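Local coordinates for protein putative lipase (Bacteroides thetaiotaomicron VPI-5482, PDB 3BZW) that probably hydrolyses ester bonds in lipids, perhaps lysophospholipids, as a putative lipase of the GDSL-like SGNH hydrolase family, at residues 108-113 and 202-207; 173-176 and 180-183. All blocks are in the same frame, centred on the assembly; numbering follows the deposited sequence.

Contact 1 of 2, residues 108-113 and 202-207; sequences GEWFTE and IKEAGN
The polar part of this contact is one weak hydrogen bond, given by the indole N-H of W110 to the carboxylate of E204. NE1 of W110 lies 3.5 Å from OE1 of E204, long for such a bond, although the angle of 152° at the hydrogen is acceptable. OE1 comes in at the edge of the ring, near its plane, which is where an indole N-H can be met. The carboxylate plane is turned 67° from the ring. E204 suits the position because its chain runs on extended beyond CG and carries the acid group away from the helix to the nitrogen.

The apolar part lies along the benzo half of the indole. CH2 of W110 sits 4.3 Å from CB of A205, approached obliquely, while CZ2 of W110 is 4.2 Å from CB of E204. The small methyl of A205 lets the broad ring come close to the helix, and the indole spans the gap between backbones whose CA atoms, of W110 and A205, are 9.3 Å apart. W110 bridges that gap because its CG stands anti to the carbonyl carbon (chi1 -67°), which sends the ring across toward the helix.

Other parts of the chain complete the packing: A201 and I208 of the same helix and R144 also touch W110, and A205 rests on I147 and I151 of helix 143-157. The carbonyl of W110 accepts a hydrogen bond from N148, which anchors the backbone, while the ring is placed mainly by packing.

In the SGNH hydrolase fold, helices pack against a parallel sheet. Here a tryptophan just before strand 111-122 rests the root of the long antiparallel hairpin 111-122/127-136 against helix 195-210.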
loop_
_atom_site.group_PDB
_atom_site.type_symbol
_atom_site.label_atom_id
_atom_site.label_comp_id
_atom_site.label_asym_id
_atom_site.label_seq_id
_atom_site.Cartn_x
_atom_site.Cartn_y
_atom_site.Cartn_z
ATOM N N GLY A 108 -20.533 -17.605 -5.580
ATOM C CA GLY A 108 -21.536 -17.348 -4.562
ATOM C C GLY A 108 -21.034 -16.725 -3.272
ATOM O O GLY A 108 -20.051 -15.982 -3.266
ATOM N N GLU A 109 -21.715 -17.047 -2.174
ATOM C CA GLU A 109 -21.385 -16.511 -0.859
ATOM C C GLU A 109 -21.392 -17.619 0.196
ATOM O O GLU A 109 -22.145 -18.582 0.084
ATOM C CB GLU A 109 -22.412 -15.445 -0.460
ATOM C CG GLU A 109 -22.632 -14.335 -1.484
ATOM C CD GLU A 109 -21.487 -13.339 -1.544
ATOM O OE1 GLU A 109 -20.588 -13.393 -0.674
ATOM O OE2 GLU A 109 -21.499 -12.487 -2.461
ATOM N N TRP A 110 -20.571 -17.462 1.230
ATOM C CA TRP A 110 -20.491 -18.456 2.300
ATOM C C TRP A 110 -21.675 -18.411 3.267
ATOM O O TRP A 110 -22.228 -19.450 3.635
ATOM C CB TRP A 110 -19.208 -18.267 3.120
ATOM C CG TRP A 110 -17.924 -18.548 2.392
ATOM C CD1 TRP A 110 -16.947 -17.647 2.074
ATOM C CD2 TRP A 110 -17.445 -19.828 1.958
ATOM N NE1 TRP A 110 -15.887 -18.289 1.474
ATOM C CE2 TRP A 110 -16.166 -19.626 1.390
ATOM C CE3 TRP A 110 -17.972 -21.128 1.997
ATOM C CZ2 TRP A 110 -15.403 -20.678 0.865
ATOM C CZ3 TRP A 110 -17.213 -22.176 1.473
ATOM C CH2 TRP A 110 -15.941 -21.940 0.915
ATOM N N PHE A 111 -22.047 -17.203 3.683
ATOM C CA PHE A 111 -23.131 -17.006 4.646
ATOM C C PHE A 111 -24.075 -15.875 4.259
ATOM O O PHE A 111 -23.838 -15.130 3.308
ATOM C CB PHE A 111 -22.565 -16.582 6.010
ATOM C CG PHE A 111 -21.614 -17.557 6.639
ATOM C CD1 PHE A 111 -22.078 -18.523 7.526
ATOM C CD2 PHE A 111 -20.246 -17.462 6.405
ATOM C CE1 PHE A 111 -21.194 -19.375 8.179
ATOM C CE2 PHE A 111 -19.349 -18.309 7.052
ATOM C CZ PHE A 111 -19.823 -19.267 7.944
ATOM N N THR A 112 -25.143 -15.758 5.044
ATOM C CA THR A 112 -26.093 -14.656 4.937
ATOM C C THR A 112 -26.011 -14.143 6.382
ATOM O O THR A 112 -25.658 -14.910 7.284
ATOM C CB THR A 112 -27.537 -15.114 4.631
ATOM O OG1 THR A 112 -27.979 -16.027 5.643
ATOM C CG2 THR A 112 -27.609 -15.780 3.257
ATOM N N GLU A 113 -26.299 -12.868 6.614
ATOM C CA GLU A 113 -26.226 -12.330 7.974
ATOM C C GLU A 113 -27.404 -11.427 8.293
ATOM O O GLU A 113 -27.995 -10.826 7.401
ATOM C CB GLU A 113 -24.950 -11.505 8.171
ATOM C CG GLU A 113 -23.648 -12.202 7.835
ATOM C CD GLU A 113 -22.478 -11.228 7.824
ATOM O OE1 GLU A 113 -21.866 -10.990 8.892
ATOM O OE2 GLU A 113 -22.184 -10.682 6.740
ATOM N N ILE A 202 -11.672 -23.630 -1.575
ATOM C CA ILE A 202 -11.397 -24.850 -0.837
ATOM C C ILE A 202 -10.425 -24.539 0.303
ATOM O O ILE A 202 -10.633 -24.965 1.443
ATOM C CB ILE A 202 -10.819 -25.940 -1.763
ATOM C CG1 ILE A 202 -11.893 -26.386 -2.763
ATOM C CG2 ILE A 202 -10.355 -27.136 -0.940
ATOM C CD1 ILE A 202 -11.385 -27.330 -3.843
ATOM N N LYS A 203 -9.377 -23.777 0.008
ATOM C CA LYS A 203 -8.404 -23.426 1.043
ATOM C C LYS A 203 -9.084 -22.689 2.196
ATOM O O LYS A 203 -8.800 -22.952 3.365
ATOM C CB LYS A 203 -7.290 -22.550 0.462
ATOM C CG LYS A 203 -6.477 -23.235 -0.627
ATOM C CD LYS A 203 -5.304 -22.383 -1.095
ATOM C CE LYS A 203 -4.258 -22.231 -0.002
ATOM N NZ LYS A 203 -3.023 -21.574 -0.507
ATOM N N GLU A 204 -9.980 -21.767 1.857
ATOM C CA GLU A 204 -10.702 -20.987 2.862
ATOM C C GLU A 204 -11.629 -21.842 3.717
ATOM O O GLU A 204 -11.874 -21.531 4.886
ATOM C CB GLU A 204 -11.512 -19.889 2.177
ATOM C CG GLU A 204 -10.660 -18.743 1.667
ATOM C CD GLU A 204 -11.320 -17.982 0.540
ATOM O OE1 GLU A 204 -12.563 -17.887 0.532
ATOM O OE2 GLU A 204 -10.589 -17.468 -0.333
ATOM N N ALA A 205 -12.151 -22.913 3.132
ATOM C CA ALA A 205 -13.059 -23.798 3.857
ATOM C C ALA A 205 -12.386 -24.428 5.076
ATOM O O ALA A 205 -13.061 -24.814 6.029
ATOM C CB ALA A 205 -13.592 -24.887 2.923
ATOM N N GLY A 206 -11.061 -24.532 5.044
ATOM C CA GLY A 206 -10.340 -25.113 6.164
ATOM C C GLY A 206 -10.706 -24.463 7.491
ATOM O O GLY A 206 -11.047 -25.157 8.450
ATOM N N ASN A 207 -10.632 -23.135 7.553
ATOM C CA ASN A 207 -10.972 -22.405 8.774
ATOM C C ASN A 207 -12.475 -22.216 8.923
ATOM O O ASN A 207 -13.006 -22.266 10.032
ATOM C CB ASN A 207 -10.290 -21.031 8.790
ATOM C CG ASN A 207 -8.809 -21.119 9.082
ATOM O OD1 ASN A 207 -7.992 -20.521 8.383
ATOM N ND2 ASN A 207 -8.452 -21.856 10.131
#

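Contact 2 of 2, residues 173-176 and 180-183; sequences LANF and NVQP
Segments 173-176 and 180-183 run antiparallel, 173° apart, as a tight beta hairpin in which A174 and Q182 form the hydrogen-bonded pair and N175 and V181 the non-hydrogen-bonded one. Q182 N reaches A174 O at 2.8 Å almost straight (174°), and A174 N returns a bond to Q182 O at 3.1 Å. Nearer the turn, F176 N closes the ladder on N180 O at 2.8 Å.

On the face carrying A174 and Q182, the methyl of A174 leaves room for the longer glutamine, with CB of A174 at 4.2 Å from CB of Q182. The Q182 chain then runs extended past CG along its strand, and its NE2 donates to OD1 of N180 at 2.9 Å, on a lone pair in the carbonyl plane. R171 binds the other end of that amide, at OE1, so both amide ends are engaged and its rotation is fixed. The two linked amides border the edge of the F176 ring, where CE2 of F176 lies 3.6 Å from NE2 of Q182; both amide planes are steeply inclined to the ring. On the other face N175 and V181 lie side by side. With CG anti to the backbone N (chi1 172°), N175 brings its OD1 to 3.6 Å from CG2 of V181, and OD1 also takes a weak bond from G177 N in the turn.

Around the hairpin, L173 and N175 make backbone hydrogen bonds with R240 and Y238. The F176 ring meets that of H242, which with D239 forms a D-x-x-H sequence like the one that supplies catalytic residues in SGNH hydrolases, so the hairpin probably lies near the active site. Along strand 180-182, V181 joins an antiparallel ladder with a strand of the fourth subunit, extending the two-stranded sheet across the interface.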
loop_
_atom_site.group_PDB
_atom_site.type_symbol
_atom_site.label_atom_id
_atom_site.label_comp_id
_atom_site.label_asym_id
_atom_site.label_seq_id
_atom_site.Cartn_x
_atom_site.Cartn_y
_atom_site.Cartn_z
ATOM N N LEU A 173 -5.329 -26.733 -21.736
ATOM C CA LEU A 173 -6.338 -27.080 -22.731
ATOM C C LEU A 173 -6.760 -28.545 -22.780
ATOM O O LEU A 173 -5.983 -29.448 -22.486
ATOM C CB LEU A 173 -5.863 -26.636 -24.120
ATOM C CG LEU A 173 -4.703 -27.409 -24.753
ATOM C CD1 LEU A 173 -5.248 -28.599 -25.524
ATOM C CD2 LEU A 173 -3.931 -26.498 -25.690
ATOM N N ALA A 174 -8.016 -28.761 -23.155
ATOM C CA ALA A 174 -8.569 -30.105 -23.287
ATOM C C ALA A 174 -9.627 -30.076 -24.386
ATOM O O ALA A 174 -10.510 -29.220 -24.390
ATOM C CB ALA A 174 -9.190 -30.569 -21.970
ATOM N N ASN A 175 -9.523 -31.012 -25.319
ATOM C CA ASN A 175 -10.464 -31.101 -26.427
ATOM C C ASN A 175 -10.941 -32.546 -26.531
ATOM O O ASN A 175 -10.193 -33.421 -26.960
ATOM C CB ASN A 175 -9.773 -30.649 -27.722
ATOM C CG ASN A 175 -10.619 -30.894 -28.960
ATOM O OD1 ASN A 175 -11.845 -30.790 -28.923
ATOM N ND2 ASN A 175 -9.960 -31.207 -30.072
ATOM N N PHE A 176 -12.186 -32.787 -26.127
ATOM C CA PHE A 176 -12.753 -34.135 -26.146
ATOM C C PHE A 176 -13.911 -34.295 -27.128
ATOM O O PHE A 176 -14.825 -35.093 -26.899
ATOM C CB PHE A 176 -13.232 -34.513 -24.741
ATOM C CG PHE A 176 -12.176 -34.373 -23.679
ATOM C CD1 PHE A 176 -11.022 -35.152 -23.719
ATOM C CD2 PHE A 176 -12.329 -33.454 -22.643
ATOM C CE1 PHE A 176 -10.033 -35.015 -22.741
ATOM C CE2 PHE A 176 -11.346 -33.311 -21.659
ATOM C CZ PHE A 176 -10.195 -34.093 -21.710
ATOM N N ASN A 180 -17.255 -30.747 -26.336
ATOM C CA ASN A 180 -16.504 -30.681 -25.084
ATOM C C ASN A 180 -15.117 -30.090 -25.345
ATOM O O ASN A 180 -14.161 -30.817 -25.613
ATOM C CB ASN A 180 -16.372 -32.089 -24.485
ATOM C CG ASN A 180 -15.876 -32.074 -23.050
ATOM O OD1 ASN A 180 -15.273 -31.101 -22.598
ATOM N ND2 ASN A 180 -16.114 -33.168 -22.330
ATOM N N VAL A 181 -15.020 -28.767 -25.272
ATOM C CA VAL A 181 -13.760 -28.070 -25.506
ATOM C C VAL A 181 -13.515 -27.143 -24.330
ATOM O O VAL A 181 -14.335 -26.271 -24.038
ATOM C CB VAL A 181 -13.822 -27.252 -26.810
ATOM C CG1 VAL A 181 -12.496 -26.525 -27.047
ATOM C CG2 VAL A 181 -14.137 -28.179 -27.977
ATOM N N GLN A 182 -12.378 -27.328 -23.662
ATOM C CA GLN A 182 -12.055 -26.537 -22.479
ATOM C C GLN A 182 -10.785 -25.696 -22.619
ATOM O O GLN A 182 -9.681 -26.229 -22.697
ATOM C CB GLN A 182 -11.935 -27.487 -21.281
ATOM C CG GLN A 182 -13.165 -28.391 -21.105
ATOM C CD GLN A 182 -12.981 -29.472 -20.051
ATOM O OE1 GLN A 182 -12.412 -29.229 -18.987
ATOM N NE2 GLN A 182 -13.488 -30.671 -20.337
ATOM N N PRO A 183 -10.934 -24.360 -22.667
ATOM C CA PRO A 183 -9.782 -23.461 -22.795
ATOM C C PRO A 183 -8.835 -23.668 -21.609
ATOM O O PRO A 183 -9.264 -24.167 -20.561
ATOM C CB PRO A 183 -10.428 -22.074 -22.782
ATOM C CG PRO A 183 -11.776 -22.330 -23.420
ATOM C CD PRO A 183 -12.201 -23.609 -22.740
#

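How the contacts relate
The two contacts lie well apart, with centres 29 Å from each other and nearest atoms about 15 Å apart, and they do not touch. Along the chain, segment 108-113 comes first, then both halves of contact 2, then segment 202-207, so the small hairpin is formed within the long span that contact 1 brackets. The next helix or strand after strand 180-182, beyond a loop, is helix 195-210, which carries the second half of contact 1. All four segments lie within the one GDSL-like family region. Contact 1 packs the root of the long hairpin against the body, whereas contact 2 is a small hairpin whose F176 ring meets H242; near both, neighbouring subunits of the six-chain assembly join in.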